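Local atomic coordinates of transcriptional regulator, MarR family (Listeria monocytogenes str. 4b, PDB entry 2QWW), a protein that probably binds DNA as a dimeric winged helix-turn-helix regulator of the MarR family and represses transcription. Residues Asn48-Thr53 against Leu101-Lys106. Numbering follows the deposited sequence.
Sequences NVIYST and LKLSKK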
ATOM      1  N   ASN A  48       2.116  -1.845 -14.251  1.00 39.31           N
ATOM      2  CA  ASN A  48       2.476  -0.476 -13.921  1.00 41.08           C
ATOM      3  C   ASN A  48       3.990  -0.222 -13.858  1.00 40.84           C
ATOM      4  O   ASN A  48       4.458   0.824 -14.314  1.00 42.09           O
ATOM      5  CB  ASN A  48       1.759  -0.055 -12.635  1.00 40.58           C
ATOM      6  CG  ASN A  48       0.230   0.048 -12.825  1.00 43.33           C
ATOM      7  OD1 ASN A  48      -0.247   0.431 -13.899  1.00 46.16           O
ATOM      8  ND2 ASN A  48      -0.534  -0.286 -11.775  1.00 42.79           N
ATOM      9  N   VAL A  49       4.737  -1.178 -13.328  1.00 39.52           N
ATOM     10  CA  VAL A  49       6.189  -1.103 -13.325  1.00 39.02           C
ATOM     11  C   VAL A  49       6.690  -1.119 -14.763  1.00 38.71           C
ATOM     12  O   VAL A  49       7.526  -0.314 -15.138  1.00 38.98           O
ATOM     13  CB  VAL A  49       6.822  -2.281 -12.588  1.00 38.48           C
ATOM     14  CG1 VAL A  49       8.322  -2.341 -12.834  1.00 40.84           C
ATOM     15  CG2 VAL A  49       6.521  -2.219 -11.068  1.00 40.30           C
ATOM     16  N   ILE A  50       6.158  -2.020 -15.579  1.00 38.90           N
ATOM     17  CA  ILE A  50       6.608  -2.140 -16.974  1.00 38.38           C
ATOM     18  C   ILE A  50       6.275  -0.882 -17.783  1.00 39.87           C
ATOM     19  O   ILE A  50       6.981  -0.527 -18.743  1.00 41.29           O
ATOM     20  CB  ILE A  50       6.031  -3.423 -17.650  1.00 37.46           C
ATOM     21  CG1 ILE A  50       6.523  -4.680 -16.939  1.00 37.80           C
ATOM     22  CG2 ILE A  50       6.451  -3.519 -19.093  1.00 37.01           C
ATOM     23  CD1 ILE A  50       5.873  -5.975 -17.433  1.00 38.18           C
ATOM     24  N   TYR A  51       5.193  -0.213 -17.415  1.00 41.19           N
ATOM     25  CA  TYR A  51       4.779   0.995 -18.105  1.00 43.43           C
ATOM     26  C   TYR A  51       5.785   2.125 -17.883  1.00 43.28           C
ATOM     27  O   TYR A  51       6.121   2.847 -18.814  1.00 42.17           O
ATOM     28  CB  TYR A  51       3.398   1.440 -17.613  1.00 45.63           C
ATOM     29  CG  TYR A  51       2.811   2.617 -18.370  1.00 48.17           C
ATOM     30  CD1 TYR A  51       2.660   2.577 -19.754  1.00 50.44           C
ATOM     31  CD2 TYR A  51       2.367   3.748 -17.698  1.00 53.69           C
ATOM     32  CE1 TYR A  51       2.109   3.643 -20.449  1.00 51.84           C
ATOM     33  CE2 TYR A  51       1.817   4.820 -18.380  1.00 53.52           C
ATOM     34  CZ  TYR A  51       1.686   4.759 -19.762  1.00 54.25           C
ATOM     35  OH  TYR A  51       1.130   5.817 -20.443  1.00 53.30           O
ATOM     36  N   SER A  52       6.268   2.263 -16.654  1.00 43.30           N
ATOM     37  CA  SER A  52       7.202   3.335 -16.327  1.00 45.50           C
ATOM     38  C   SER A  52       8.648   3.024 -16.713  1.00 45.33           C
ATOM     39  O   SER A  52       9.482   3.931 -16.792  1.00 45.07           O
ATOM     40  CB  SER A  52       7.143   3.646 -14.836  1.00 46.26           C
ATOM     41  OG  SER A  52       7.607   2.553 -14.057  1.00 51.08           O
ATOM     42  N   THR A  53       8.944   1.749 -16.943  1.00 44.02           N
ATOM     43  CA  THR A  53      10.286   1.333 -17.261  1.00 42.86           C
ATOM     44  C   THR A  53      10.272   0.317 -18.393  1.00 42.83           C
ATOM     45  O   THR A  53      10.499  -0.872 -18.170  1.00 42.42           O
ATOM     46  CB  THR A  53      10.950   0.753 -16.022  1.00 43.64           C
ATOM     47  OG1 THR A  53      10.690   1.627 -14.917  1.00 44.63           O
ATOM     48  CG2 THR A  53      12.475   0.608 -16.224  1.00 45.11           C
ATOM     49  N   LEU A 101      11.108  -6.496 -21.227  1.00 36.43           N
ATOM     50  CA  LEU A 101       9.713  -6.326 -21.599  1.00 37.83           C
ATOM     51  C   LEU A 101       9.233  -4.898 -21.777  1.00 37.66           C
ATOM     52  O   LEU A 101       9.707  -3.991 -21.092  1.00 36.92           O
ATOM     53  CB  LEU A 101       8.865  -6.895 -20.441  1.00 36.73           C
ATOM     54  CG  LEU A 101       9.156  -8.311 -19.925  1.00 38.95           C
ATOM     55  CD1 LEU A 101       8.438  -8.564 -18.627  1.00 42.17           C
ATOM     56  CD2 LEU A 101       8.778  -9.356 -20.964  1.00 41.75           C
ATOM     57  N   LYS A 102       8.255  -4.722 -22.669  1.00 38.11           N
ATOM     58  CA  LYS A 102       7.511  -3.462 -22.778  1.00 39.43           C
ATOM     59  C   LYS A 102       6.030  -3.835 -22.863  1.00 38.60           C
ATOM     60  O   LYS A 102       5.697  -4.966 -23.207  1.00 39.48           O
ATOM     61  CB  LYS A 102       7.940  -2.600 -23.974  1.00 38.17           C
ATOM     62  CG  LYS A 102       7.497  -3.043 -25.347  1.00 41.81           C
ATOM     63  CD  LYS A 102       7.950  -2.017 -26.371  1.00 42.74           C
ATOM     64  CE  LYS A 102       7.602  -2.389 -27.813  1.00 52.48           C
ATOM     65  NZ  LYS A 102       6.196  -2.064 -28.205  1.00 54.23           N
ATOM     66  N   LEU A 103       5.148  -2.899 -22.533  1.00 37.76           N
ATOM     67  CA  LEU A 103       3.709  -3.138 -22.631  1.00 36.88           C
ATOM     68  C   LEU A 103       3.217  -2.980 -24.040  1.00 36.66           C
ATOM     69  O   LEU A 103       3.676  -2.106 -24.758  1.00 36.40           O
ATOM     70  CB  LEU A 103       2.912  -2.127 -21.827  1.00 35.69           C
ATOM     71  CG  LEU A 103       3.090  -2.098 -20.322  1.00 36.56           C
ATOM     72  CD1 LEU A 103       2.072  -1.144 -19.769  1.00 36.87           C
ATOM     73  CD2 LEU A 103       2.899  -3.482 -19.719  1.00 35.01           C
ATOM     74  N   SER A 104       2.231  -3.789 -24.405  1.00 36.72           N
ATOM     75  CA  SER A 104       1.586  -3.668 -25.701  1.00 36.38           C
ATOM     76  C   SER A 104       0.658  -2.481 -25.508  1.00 36.20           C
ATOM     77  O   SER A 104       0.601  -1.906 -24.406  1.00 35.03           O
ATOM     78  CB  SER A 104       0.769  -4.912 -26.013  1.00 36.54           C
ATOM     79  OG  SER A 104      -0.228  -5.063 -25.013  1.00 36.72           O
ATOM     80  N   LYS A 105      -0.074  -2.139 -26.559  1.00 36.84           N
ATOM     81  CA  LYS A 105      -1.034  -1.039 -26.527  1.00 38.73           C
ATOM     82  C   LYS A 105      -2.132  -1.329 -25.495  1.00 36.96           C
ATOM     83  O   LYS A 105      -2.437  -0.481 -24.633  1.00 37.16           O
ATOM     84  CB  LYS A 105      -1.623  -0.839 -27.933  1.00 39.59           C
ATOM     85  CG  LYS A 105      -2.478   0.419 -28.130  1.00 47.92           C
ATOM     86  CD  LYS A 105      -1.668   1.706 -27.950  1.00 52.60           C
ATOM     87  N   LYS A 106      -2.686  -2.540 -25.563  1.00 35.67           N
ATOM     88  CA  LYS A 106      -3.724  -2.970 -24.642  1.00 34.95           C
ATOM     89  C   LYS A 106      -3.204  -2.963 -23.224  1.00 34.47           C
ATOM     90  O   LYS A 106      -3.951  -2.663 -22.301  1.00 34.32           O
ATOM     91  CB  LYS A 106      -4.228  -4.368 -24.983  1.00 37.21           C
ATOM     92  CG  LYS A 106      -5.502  -4.774 -24.227  1.00 40.13           C
ATOM     93  CD  LYS A 106      -6.610  -3.699 -24.374  1.00 41.68           C
ATOM     94  CE  LYS A 106      -7.995  -4.230 -24.038  1.00 44.10           C
ATOM     95  NZ  LYS A 106      -8.526  -5.152 -25.096  1.00 44.88           N
TER
HETATM   96  O   HOH W   1       6.411  -0.461 -21.485  1.00 26.50           O
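The first torsion of I50 (chi1 -62°) leaves CG2 anti to the backbone N, where it touches L103 CD2 at 3.6 Å. In L103 the first torsion (chi1 -64°) sets CG anti to the carbonyl carbon. The two side chains cross obliquely. The outer methyl of I50, CD1, reaches L101 CD1 at 3.8 Å, so I50 bridges two leucines on the same side of the strand. The second branch of L103 goes to Y51: L103 CD1 lies 3.6 Å from Y51 CB and meets the ring obliquely at Y51 CD1. No direct hydrogen bond joins the segments. One water links them instead, donating to I50 O (2.8 Å) and accepting from L103 N (2.9 Å). The axes of helix 48-52 and strand 101-103 are nearly perpendicular (98°) and approach to 7.2 Å. The contact seats the C-terminal end of helix 41-52 on strand 100-103, the central strand of the antiparallel sheet, which pairs with 85-87 to form the wing hairpin of the winged helix fold. V85 and I56 from the flanking strands also touch I50, and helix 105-115 packs against Y51 through E108, S111 and K112.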